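Local coordinates for histidine triad protein (Bacillus subtilis, PDB 1Y23) that probably binds and hydrolyses or transfers nucleotide conjugates, as other histidine triad (HIT) proteins do, and carries a bound zinc ion, at residues B[57-60]-B[61-65]; B[7-10]-B[11-14]; B[120-123]-B[124-127]; B[48-52]-B[53-57]. All coordinates share one frame; numbering follows the deposited sequence.

Contact 1: residues B[57-60]-B[61-65]; sequences TDEL and AKQYF
Ala61 N donates to Thr57 O at 2.8 Å, and Lys62 N to Asp58 O at 3.0 Å; these two i to i+4 bonds are the firm ones of the short helix 58-62. Gln63 N follows with two weak bonds, one to Glu59 O and one to Leu60 O. At the other end Thr57 is the N-cap: its OG1 takes the amide of Leu60 at 3.1 Å, with the hydroxyl placed between backbone N and carbonyl carbon (chi1 59°), which brings OG1 within range of that amide.

The polar side-chain contact is made through water. Glu59 reaches along the helix by a bend at chi2 (51°), yet its OE2 stays 3.8 Å from Gln63 NE2, the carboxylate and amide planes almost perpendicular at 87°. One water spans them, donating to Glu59 OE2 and accepting from Gln63 NE2 at 2.9 Å, which bridges the two polar ends and favours this turn of the amide.

Van der Waals contacts fill in round these bonds: Gln63 CG sits 3.1 Å from Glu59 O, and Leu60 CD1 meets Gln63 OE1 where the two side chains cross at about a right angle. Leu60 also packs on Thr48 and Ile50, while Asp58 OD2 forms a salt bridge with Lys70 of the second subunit and Phe65 stacks on Phe65 of that subunit.

Lys62 NZ lies 4.8 Å from Glu59 OE2, so the opposite charges do not touch, though they may favour each other weakly. The chemistry therefore implies a turn held by its cap and backbone, with Glu59 and Gln63 joined through one water and not directly.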
loop_
_atom_site.group_PDB
_atom_site.type_symbol
_atom_site.label_atom_id
_atom_site.label_comp_id
_atom_site.label_asym_id
_atom_site.label_seq_id
_atom_site.Cartn_x
_atom_site.Cartn_y
_atom_site.Cartn_z
ATOM N N THR B 57 -14.838 2.154 4.145
ATOM C CA THR B 57 -15.804 1.300 4.844
ATOM C C THR B 57 -15.520 -0.070 4.224
ATOM O O THR B 57 -14.837 -0.155 3.201
ATOM C CB THR B 57 -17.312 1.637 4.532
ATOM O OG1 THR B 57 -17.560 1.517 3.121
ATOM C CG2 THR B 57 -17.688 3.042 5.012
ATOM N N ASP B 58 -16.041 -1.130 4.831
ATOM C CA ASP B 58 -15.843 -2.469 4.294
ATOM C C ASP B 58 -16.448 -2.593 2.898
ATOM O O ASP B 58 -15.826 -3.147 1.991
ATOM C CB ASP B 58 -16.452 -3.526 5.224
ATOM C CG ASP B 58 -15.671 -3.684 6.526
ATOM O OD1 ASP B 58 -14.534 -3.178 6.608
ATOM O OD2 ASP B 58 -16.189 -4.329 7.467
ATOM N N GLU B 59 -17.648 -2.056 2.723
ATOM C CA GLU B 59 -18.309 -2.121 1.435
ATOM C C GLU B 59 -17.476 -1.398 0.371
ATOM O O GLU B 59 -17.336 -1.890 -0.743
ATOM C CB GLU B 59 -19.724 -1.524 1.525
ATOM C CG GLU B 59 -20.602 -1.758 0.283
ATOM C CD GLU B 59 -20.652 -3.226 -0.168
ATOM O OE1 GLU B 59 -20.827 -4.124 0.695
ATOM O OE2 GLU B 59 -20.528 -3.473 -1.396
ATOM N N LEU B 60 -16.906 -0.250 0.702
ATOM C CA LEU B 60 -16.103 0.470 -0.279
ATOM C C LEU B 60 -14.752 -0.215 -0.507
ATOM O O LEU B 60 -14.230 -0.220 -1.616
ATOM C CB LEU B 60 -15.900 1.915 0.170
ATOM C CG LEU B 60 -14.993 2.774 -0.724
ATOM C CD1 LEU B 60 -15.491 2.784 -2.188
ATOM C CD2 LEU B 60 -14.963 4.192 -0.161
ATOM N N ALA B 61 -14.189 -0.792 0.548
ATOM C CA ALA B 61 -12.912 -1.493 0.446
ATOM C C ALA B 61 -13.054 -2.681 -0.504
ATOM O O ALA B 61 -12.111 -3.064 -1.201
ATOM C CB ALA B 61 -12.467 -1.993 1.828
ATOM N N LYS B 62 -14.234 -3.285 -0.498
ATOM C CA LYS B 62 -14.512 -4.430 -1.351
ATOM C C LYS B 62 -14.583 -4.040 -2.837
ATOM O O LYS B 62 -14.129 -4.789 -3.698
ATOM C CB LYS B 62 -15.827 -5.087 -0.911
ATOM C CG LYS B 62 -16.315 -6.224 -1.806
ATOM C CD LYS B 62 -17.737 -6.650 -1.425
ATOM C CE LYS B 62 -18.273 -7.723 -2.358
ATOM N NZ LYS B 62 -19.667 -8.134 -2.024
ATOM N N GLN B 63 -15.151 -2.874 -3.127
ATOM C CA GLN B 63 -15.276 -2.408 -4.508
ATOM C C GLN B 63 -13.975 -1.780 -5.019
ATOM O O GLN B 63 -13.926 -1.299 -6.150
ATOM C CB GLN B 63 -16.387 -1.354 -4.624
ATOM C CG GLN B 63 -17.659 -1.668 -3.841
ATOM C CD GLN B 63 -18.574 -0.461 -3.733
ATOM O OE1 GLN B 63 -18.110 0.659 -3.516
ATOM N NE2 GLN B 63 -19.873 -0.682 -3.864
ATOM N N TYR B 64 -12.929 -1.785 -4.194
ATOM C CA TYR B 64 -11.665 -1.175 -4.580
ATOM C C TYR B 64 -10.427 -2.049 -4.701
ATOM O O TYR B 64 -9.843 -2.154 -5.780
ATOM C CB TYR B 64 -11.319 -0.029 -3.627
ATOM C CG TYR B 64 -9.962 0.573 -3.901
ATOM C CD1 TYR B 64 -9.781 1.498 -4.925
ATOM C CD2 TYR B 64 -8.841 0.168 -3.169
ATOM C CE1 TYR B 64 -8.511 2.006 -5.221
ATOM C CE2 TYR B 64 -7.565 0.665 -3.457
ATOM C CZ TYR B 64 -7.410 1.587 -4.486
ATOM O OH TYR B 64 -6.154 2.086 -4.777
ATOM N N PHE B 65 -10.020 -2.666 -3.597
ATOM C CA PHE B 65 -8.795 -3.458 -3.568
ATOM C C PHE B 65 -8.592 -4.563 -4.594
ATOM O O PHE B 65 -7.458 -4.809 -4.998
ATOM C CB PHE B 65 -8.574 -4.053 -2.173
ATOM C CG PHE B 65 -7.215 -4.696 -2.006
ATOM C CD1 PHE B 65 -6.052 -3.927 -2.066
ATOM C CD2 PHE B 65 -7.092 -6.070 -1.828
ATOM C CE1 PHE B 65 -4.792 -4.521 -1.955
ATOM C CE2 PHE B 65 -5.834 -6.672 -1.716
ATOM C CZ PHE B 65 -4.684 -5.893 -1.779
HETATM O O HOH W 1 -20.055 -3.514 -4.394
#

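Contact 2: residues B[7-10]-B[11-14]; sequences CIFC and KIIA. With ZN (zinc ion), chain G.
Phe9 and Ile12 stand side by side and point the same way on helix 8-13, whose first turn is built round the CxxC half of a zinc site, Cys7 and Cys10. Ile12 CD1 meets the edge of the Phe9 ring, near its plane, at 4.0 Å from CD1 of that ring. Both side chains face the sheet: Phe9 packs on Leu43 and Ile45 of strand 42-46 and Ile12 on Phe31 of strand 28-32. The inner branches run close to the carbonyls one helical turn back, Ile12 CG1 lying 3.1 Å from Ile8 O and Ile13 CG1 3.0 Å from Phe9 O.

The two cysteines converge on one metal from different torsions. Cys7 holds SG away from its own amide (chi1 177°), whereas Cys10 swings SG beside its backbone N (chi1 -87°), and the sulfurs bind the zinc ion at 2.3 Å from Cys7 SG and 2.5 Å from Cys10 SG. His49 ND1 and His100 ND1 complete the four ligands. Cys7 is also the N-cap of the helix: its SG accepts a weak bond from Cys10 N at 3.4 Å. That N-H and the amino-terminal end of the helix would be expected to ease the negative charge of the metal-bound sulfurs.

On another side, Lys11 leads away from the turn, its CG passing Cys7 O before the chain bends at chi3 and chi4. The last turn is closed by a backbone bond, Ala14 N donating to Cys10 O at 2.8 Å with an N-H...O angle of 145°.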
loop_
_atom_site.group_PDB
_atom_site.type_symbol
_atom_site.label_atom_id
_atom_site.label_comp_id
_atom_site.label_asym_id
_atom_site.label_seq_id
_atom_site.Cartn_x
_atom_site.Cartn_y
_atom_site.Cartn_z
ATOM N N CYS B 7 -10.608 19.109 -6.386
ATOM C CA CYS B 7 -9.870 17.851 -6.436
ATOM C C CYS B 7 -9.510 17.464 -7.861
ATOM O O CYS B 7 -10.387 17.228 -8.686
ATOM C CB CYS B 7 -10.699 16.726 -5.817
ATOM S SG CYS B 7 -9.904 15.106 -5.925
ATOM N N ILE B 8 -8.215 17.378 -8.144
ATOM C CA ILE B 8 -7.762 17.027 -9.482
ATOM C C ILE B 8 -8.178 15.616 -9.912
ATOM O O ILE B 8 -8.362 15.356 -11.104
ATOM C CB ILE B 8 -6.224 17.157 -9.594
ATOM C CG1 ILE B 8 -5.812 17.248 -11.064
ATOM C CG2 ILE B 8 -5.543 15.952 -8.950
ATOM C CD1 ILE B 8 -4.350 17.588 -11.263
ATOM N N PHE B 9 -8.325 14.706 -8.949
ATOM C CA PHE B 9 -8.712 13.326 -9.266
ATOM C C PHE B 9 -10.196 13.181 -9.587
ATOM O O PHE B 9 -10.585 12.324 -10.381
ATOM C CB PHE B 9 -8.347 12.376 -8.122
ATOM C CG PHE B 9 -6.870 12.139 -7.977
ATOM C CD1 PHE B 9 -5.980 12.533 -8.977
ATOM C CD2 PHE B 9 -6.367 11.503 -6.844
ATOM C CE1 PHE B 9 -4.612 12.298 -8.851
ATOM C CE2 PHE B 9 -4.997 11.262 -6.704
ATOM C CZ PHE B 9 -4.115 11.660 -7.711
ATOM N N CYS B 10 -11.023 14.006 -8.958
ATOM C CA CYS B 10 -12.450 13.964 -9.230
ATOM C C CYS B 10 -12.685 14.489 -10.643
ATOM O O CYS B 10 -13.585 14.028 -11.342
ATOM C CB CYS B 10 -13.222 14.805 -8.202
ATOM S SG CYS B 10 -13.683 13.901 -6.683
ATOM N N LYS B 11 -11.863 15.445 -11.068
ATOM C CA LYS B 11 -11.998 16.012 -12.408
ATOM C C LYS B 11 -11.499 15.021 -13.462
ATOM O O LYS B 11 -11.931 15.069 -14.610
ATOM C CB LYS B 11 -11.225 17.330 -12.513
ATOM C CG LYS B 11 -11.574 18.323 -11.420
ATOM C CD LYS B 11 -10.961 19.684 -11.684
ATOM C CE LYS B 11 -11.830 20.497 -12.638
ATOM N NZ LYS B 11 -13.112 20.887 -11.973
ATOM N N ILE B 12 -10.581 14.137 -13.076
ATOM C CA ILE B 12 -10.086 13.126 -14.002
ATOM C C ILE B 12 -11.157 12.037 -14.108
ATOM O O ILE B 12 -11.350 11.444 -15.167
ATOM C CB ILE B 12 -8.765 12.485 -13.519
ATOM C CG1 ILE B 12 -7.635 13.522 -13.543
ATOM C CG2 ILE B 12 -8.414 11.294 -14.399
ATOM C CD1 ILE B 12 -6.308 13.023 -12.977
ATOM N N ILE B 13 -11.851 11.778 -13.004
ATOM C CA ILE B 13 -12.913 10.774 -12.985
ATOM C C ILE B 13 -14.092 11.302 -13.807
ATOM O O ILE B 13 -14.745 10.554 -14.528
ATOM C CB ILE B 13 -13.407 10.495 -11.534
ATOM C CG1 ILE B 13 -12.268 9.918 -10.691
ATOM C CG2 ILE B 13 -14.570 9.512 -11.557
ATOM C CD1 ILE B 13 -12.620 9.745 -9.245
ATOM N N ALA B 14 -14.337 12.607 -13.686
ATOM C CA ALA B 14 -15.419 13.286 -14.384
ATOM C C ALA B 14 -15.052 13.614 -15.834
ATOM O O ALA B 14 -15.850 14.196 -16.566
ATOM C CB ALA B 14 -15.782 14.571 -13.637
HETATM ZN ZN ZN G . -11.653 13.713 -5.307
#

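Contact 3: residues B[120-123]-B[124-127]; sequences KTHA and DDYK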
loop_
_atom_site.group_PDB
_atom_site.type_symbol
_atom_site.label_atom_id
_atom_site.label_comp_id
_atom_site.label_asym_id
_atom_site.label_seq_id
_atom_site.Cartn_x
_atom_site.Cartn_y
_atom_site.Cartn_z
ATOM N N LYS B 120 15.107 3.036 8.144
ATOM C CA LYS B 120 15.917 3.143 9.353
ATOM C C LYS B 120 15.315 2.321 10.494
ATOM O O LYS B 120 14.298 2.702 11.066
ATOM C CB LYS B 120 16.033 4.608 9.789
ATOM C CG LYS B 120 16.564 5.555 8.717
ATOM C CD LYS B 120 16.672 6.983 9.244
ATOM C CE LYS B 120 17.001 7.977 8.136
ATOM N NZ LYS B 120 18.237 7.607 7.382
ATOM N N THR B 121 15.954 1.196 10.811
ATOM C CA THR B 121 15.515 0.296 11.876
ATOM C C THR B 121 15.688 0.920 13.260
ATOM O O THR B 121 16.477 1.846 13.434
ATOM C CB THR B 121 16.301 -1.036 11.816
ATOM O OG1 THR B 121 16.556 -1.513 13.145
ATOM C CG2 THR B 121 17.624 -0.843 11.085
ATOM N N HIS B 122 14.942 0.418 14.241
ATOM C CA HIS B 122 15.015 0.928 15.609
ATOM C C HIS B 122 14.661 -0.189 16.585
ATOM O O HIS B 122 14.157 0.069 17.684
ATOM C CB HIS B 122 14.037 2.093 15.808
ATOM C CG HIS B 122 14.350 3.304 14.983
ATOM N ND1 HIS B 122 15.439 4.113 15.226
ATOM C CD2 HIS B 122 13.720 3.837 13.909
ATOM C CE1 HIS B 122 15.467 5.090 14.337
ATOM N NE2 HIS B 122 14.435 4.946 13.526
ATOM N N ALA B 123 14.934 -1.427 16.183
ATOM C CA ALA B 123 14.625 -2.589 17.008
ATOM C C ALA B 123 15.252 -2.570 18.397
ATOM O O ALA B 123 14.641 -3.034 19.366
ATOM C CB ALA B 123 15.024 -3.864 16.280
ATOM N N ASP B 124 16.461 -2.033 18.504
ATOM C CA ASP B 124 17.136 -1.991 19.798
ATOM C C ASP B 124 16.585 -0.922 20.725
ATOM O O ASP B 124 17.112 -0.717 21.815
ATOM C CB ASP B 124 18.643 -1.779 19.621
ATOM C CG ASP B 124 19.292 -2.868 18.782
ATOM O OD1 ASP B 124 18.912 -4.054 18.938
ATOM O OD2 ASP B 124 20.191 -2.541 17.983
ATOM N N ASP B 125 15.533 -0.232 20.297
ATOM C CA ASP B 125 14.945 0.794 21.146
ATOM C C ASP B 125 13.668 0.295 21.807
ATOM O O ASP B 125 13.020 1.037 22.545
ATOM C CB ASP B 125 14.636 2.058 20.351
ATOM C CG ASP B 125 15.858 2.629 19.674
ATOM O OD1 ASP B 125 15.808 3.803 19.260
ATOM O OD2 ASP B 125 16.868 1.901 19.540
ATOM N N TYR B 126 13.309 -0.961 21.546
ATOM C CA TYR B 126 12.098 -1.536 22.126
ATOM C C TYR B 126 12.325 -2.916 22.725
ATOM O O TYR B 126 12.943 -3.777 22.099
ATOM C CB TYR B 126 10.993 -1.669 21.072
ATOM C CG TYR B 126 10.554 -0.384 20.405
ATOM C CD1 TYR B 126 11.310 0.196 19.387
ATOM C CD2 TYR B 126 9.361 0.240 20.776
ATOM C CE1 TYR B 126 10.885 1.368 18.754
ATOM C CE2 TYR B 126 8.928 1.407 20.155
ATOM C CZ TYR B 126 9.691 1.967 19.149
ATOM O OH TYR B 126 9.263 3.127 18.556
ATOM N N LYS B 127 11.812 -3.117 23.936
ATOM C CA LYS B 127 11.916 -4.405 24.614
ATOM C C LYS B 127 10.642 -5.201 24.326
ATOM O O LYS B 127 9.603 -4.627 23.992
ATOM C CB LYS B 127 12.061 -4.225 26.131
ATOM C CG LYS B 127 13.437 -3.772 26.596
ATOM C CD LYS B 127 13.614 -3.992 28.099
ATOM C CE LYS B 127 12.526 -3.287 28.904
ATOM N NZ LYS B 127 12.525 -1.812 28.640
HETATM O O HOH W 2 17.828 2.671 16.852
HETATM O O HOH W 3 16.365 -4.905 20.412
#
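Asp125 folds back over His122 in a single 3-10 turn, residues 123 to 125, within the connection from strand 115-119 to the carboxy-terminal helix 128-141. The turn is set by an i to i+3 bond, Asp125 N to His122 O at 3.0 Å. From there the aspartate can be followed outward. Its CB rests 3.4 Å from His122 O, and CG, placed beside its own backbone N (chi1 -58°), stays near the same oxygen. OD1 then comes obliquely to the imidazole, 4.1 Å from His122 ND1, with the carboxylate and ring planes 58° apart. OD2 turns to a water that donates to it at 3.0 Å and lies 3.2 Å from His122 ND1, so solvent makes the link that the two groups do not make directly.

His122 O has a further neighbour: the edge of the Tyr126 ring, whose CD1 approaches it in the ring plane at 3.3 Å. The tyrosine goes on to pack against Leu131 and Ile134 of helix 128-141. Val37, Ile34 and Gln36, all of the second subunit, pack on His122, Ala123 and Tyr126 respectively, which places the turn at the subunit interface.

A second i to i+3 bond, from Tyr126 N to Ala123 O, carries the chain forward; Ala123 O also receives a water at 2.8 Å, and the same water donates to Asp124 OD1.

Contact 4: residues B[48-52]-B[53-57]; sequences THIEN and VYEFT. With ZN (zinc ion), chain G.
Asn52 OD1 is gripped by two backbone amides ahead of it, Tyr54 N at 3.1 Å and Glu55 N at 3.4 Å, both weak bonds. Glu55 N also donates weakly to Asn52 O at 3.3 Å. The amide reaches these donors because CG lies between backbone N and carbonyl carbon (chi1 47°), a crowded position that folds the side chain forward over the amides that follow. Its ND2 lies in the plane of the Tyr54 ring, at the edge, with the amide inclined 76° to that ring.

Glu55 comes back toward the preceding residues. Its OE1 is modelled 2.4 Å from Glu51 N, a very short separation whose exact value is doubtful, although the direction suits an amide held by a carboxylate. Glu51 OE2 and Glu55 OE2 are 4.6 Å apart; these like charges might raise the affinity of one of them for a proton.

The Ile50 and Glu55 side chains run antiparallel alongside one another, Ile50 CG1 3.4 Å from Glu55 CB. The tip of Ile50 goes on to the Phe56 ring: CD1 stands 3.6 Å from the centroid, 20° off the normal, a CH-pi contact over one face. Tyr101 of the same chain and Phe65 of the second subunit each meet Phe56 edge-to-face.

His49 turns the other way to bind the zinc ion through ND1 at 2.2 Å. Val53 N is taken by Asn90 OD1, tying the turn to strand 83-90. An asparagine whose OD1 accepts the amides two and three residues on, while its main-chain O accepts the latter, fits an Asx motif, here built of weak bonds, at the turn leading to helix 58-62.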
loop_
_atom_site.group_PDB
_atom_site.type_symbol
_atom_site.label_atom_id
_atom_site.label_comp_id
_atom_site.label_asym_id
_atom_site.label_seq_id
_atom_site.Cartn_x
_atom_site.Cartn_y
_atom_site.Cartn_z
ATOM N N THR B 48 -15.497 7.150 -5.780
ATOM C CA THR B 48 -16.102 7.831 -4.642
ATOM C C THR B 48 -15.032 8.751 -4.054
ATOM O O THR B 48 -13.879 8.344 -3.916
ATOM C CB THR B 48 -16.538 6.825 -3.558
ATOM O OG1 THR B 48 -17.459 5.881 -4.120
ATOM C CG2 THR B 48 -17.199 7.545 -2.397
ATOM N N HIS B 49 -15.390 9.986 -3.717
ATOM C CA HIS B 49 -14.396 10.888 -3.154
ATOM C C HIS B 49 -14.140 10.549 -1.692
ATOM O O HIS B 49 -14.880 10.955 -0.801
ATOM C CB HIS B 49 -14.835 12.355 -3.289
ATOM C CG HIS B 49 -13.820 13.346 -2.786
ATOM N ND1 HIS B 49 -12.571 13.496 -3.352
ATOM C CD2 HIS B 49 -13.883 14.253 -1.779
ATOM C CE1 HIS B 49 -11.910 14.449 -2.719
ATOM N NE2 HIS B 49 -12.683 14.926 -1.761
ATOM N N ILE B 50 -13.093 9.767 -1.466
ATOM C CA ILE B 50 -12.689 9.380 -0.125
ATOM C C ILE B 50 -11.339 10.083 0.072
ATOM O O ILE B 50 -10.419 9.896 -0.723
ATOM C CB ILE B 50 -12.564 7.834 -0.027
ATOM C CG1 ILE B 50 -11.969 7.429 1.312
ATOM C CG2 ILE B 50 -11.693 7.303 -1.150
ATOM C CD1 ILE B 50 -11.806 5.932 1.449
ATOM N N GLU B 51 -11.232 10.905 1.116
ATOM C CA GLU B 51 -10.004 11.656 1.387
ATOM C C GLU B 51 -8.774 10.816 1.638
ATOM O O GLU B 51 -7.707 11.072 1.080
ATOM C CB GLU B 51 -10.158 12.562 2.615
ATOM C CG GLU B 51 -10.881 13.876 2.423
ATOM C CD GLU B 51 -10.689 14.807 3.621
ATOM O OE1 GLU B 51 -11.387 15.840 3.694
ATOM O OE2 GLU B 51 -9.832 14.511 4.486
ATOM N N ASN B 52 -8.917 9.824 2.505
ATOM C CA ASN B 52 -7.780 9.005 2.876
ATOM C C ASN B 52 -8.175 7.579 3.209
ATOM O O ASN B 52 -9.343 7.210 3.116
ATOM C CB ASN B 52 -7.096 9.647 4.076
ATOM C CG ASN B 52 -8.084 10.036 5.152
ATOM O OD1 ASN B 52 -8.953 9.247 5.524
ATOM N ND2 ASN B 52 -7.962 11.253 5.660
ATOM N N VAL B 53 -7.201 6.785 3.631
ATOM C CA VAL B 53 -7.466 5.394 3.942
ATOM C C VAL B 53 -8.418 5.211 5.131
ATOM O O VAL B 53 -9.092 4.186 5.226
ATOM C CB VAL B 53 -6.137 4.619 4.178
ATOM C CG1 VAL B 53 -5.522 4.987 5.520
ATOM C CG2 VAL B 53 -6.386 3.141 4.081
ATOM N N TYR B 54 -8.498 6.214 6.005
ATOM C CA TYR B 54 -9.361 6.161 7.191
ATOM C C TYR B 54 -10.861 6.133 6.893
ATOM O O TYR B 54 -11.641 5.525 7.636
ATOM C CB TYR B 54 -9.090 7.359 8.111
ATOM C CG TYR B 54 -7.660 7.496 8.556
ATOM C CD1 TYR B 54 -6.908 8.623 8.215
ATOM C CD2 TYR B 54 -7.048 6.497 9.312
ATOM C CE1 TYR B 54 -5.578 8.751 8.616
ATOM C CE2 TYR B 54 -5.720 6.617 9.716
ATOM C CZ TYR B 54 -4.991 7.744 9.364
ATOM O OH TYR B 54 -3.673 7.860 9.736
ATOM N N GLU B 55 -11.254 6.804 5.815
ATOM C CA GLU B 55 -12.661 6.902 5.408
ATOM C C GLU B 55 -13.205 5.670 4.684
ATOM O O GLU B 55 -14.369 5.647 4.279
ATOM C CB GLU B 55 -12.874 8.132 4.518
ATOM C CG GLU B 55 -12.414 9.446 5.134
ATOM C CD GLU B 55 -12.836 10.657 4.316
ATOM O OE1 GLU B 55 -12.638 10.642 3.079
ATOM O OE2 GLU B 55 -13.355 11.633 4.908
ATOM N N PHE B 56 -12.366 4.651 4.525
ATOM C CA PHE B 56 -12.783 3.426 3.870
ATOM C C PHE B 56 -13.752 2.644 4.746
ATOM O O PHE B 56 -13.529 2.521 5.952
ATOM C CB PHE B 56 -11.573 2.522 3.580
ATOM C CG PHE B 56 -11.152 2.498 2.137
ATOM C CD1 PHE B 56 -9.940 3.056 1.739
ATOM C CD2 PHE B 56 -11.985 1.944 1.172
ATOM C CE1 PHE B 56 -9.566 3.067 0.392
ATOM C CE2 PHE B 56 -11.628 1.946 -0.175
ATOM C CZ PHE B 56 -10.412 2.512 -0.566
ATOM N N THR B 57 -14.838 2.154 4.145
ATOM C CA THR B 57 -15.804 1.300 4.844
ATOM C C THR B 57 -15.520 -0.070 4.224
ATOM O O THR B 57 -14.837 -0.155 3.201
ATOM C CB THR B 57 -17.312 1.637 4.532
ATOM O OG1 THR B 57 -17.560 1.517 3.121
ATOM C CG2 THR B 57 -17.688 3.042 5.012
HETATM ZN ZN ZN G . -11.653 13.713 -5.307
#

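How the contacts relate
Contacts 2 and 4 meet at the zinc ion, where Cys10 SG and His49 ND1 lie 3.5 Å apart although the centres of the two contacts are about 15 Å apart. The fourth ligand, His100, appears from the sequence to begin the histidine triad, so the metal probably adjoins the active site. Contact 1 continues directly from contact 4: Thr57 is common to both, and Leu60 CD2 packs 3.9 Å from Ile50 CD1. Contact 3 is remote, its centre about 32 Å from that of contact 4 and 41 Å from that of contact 2, yet contacts 1, 3 and 4 all touch the second subunit, whereas no other chain reaches contact 2.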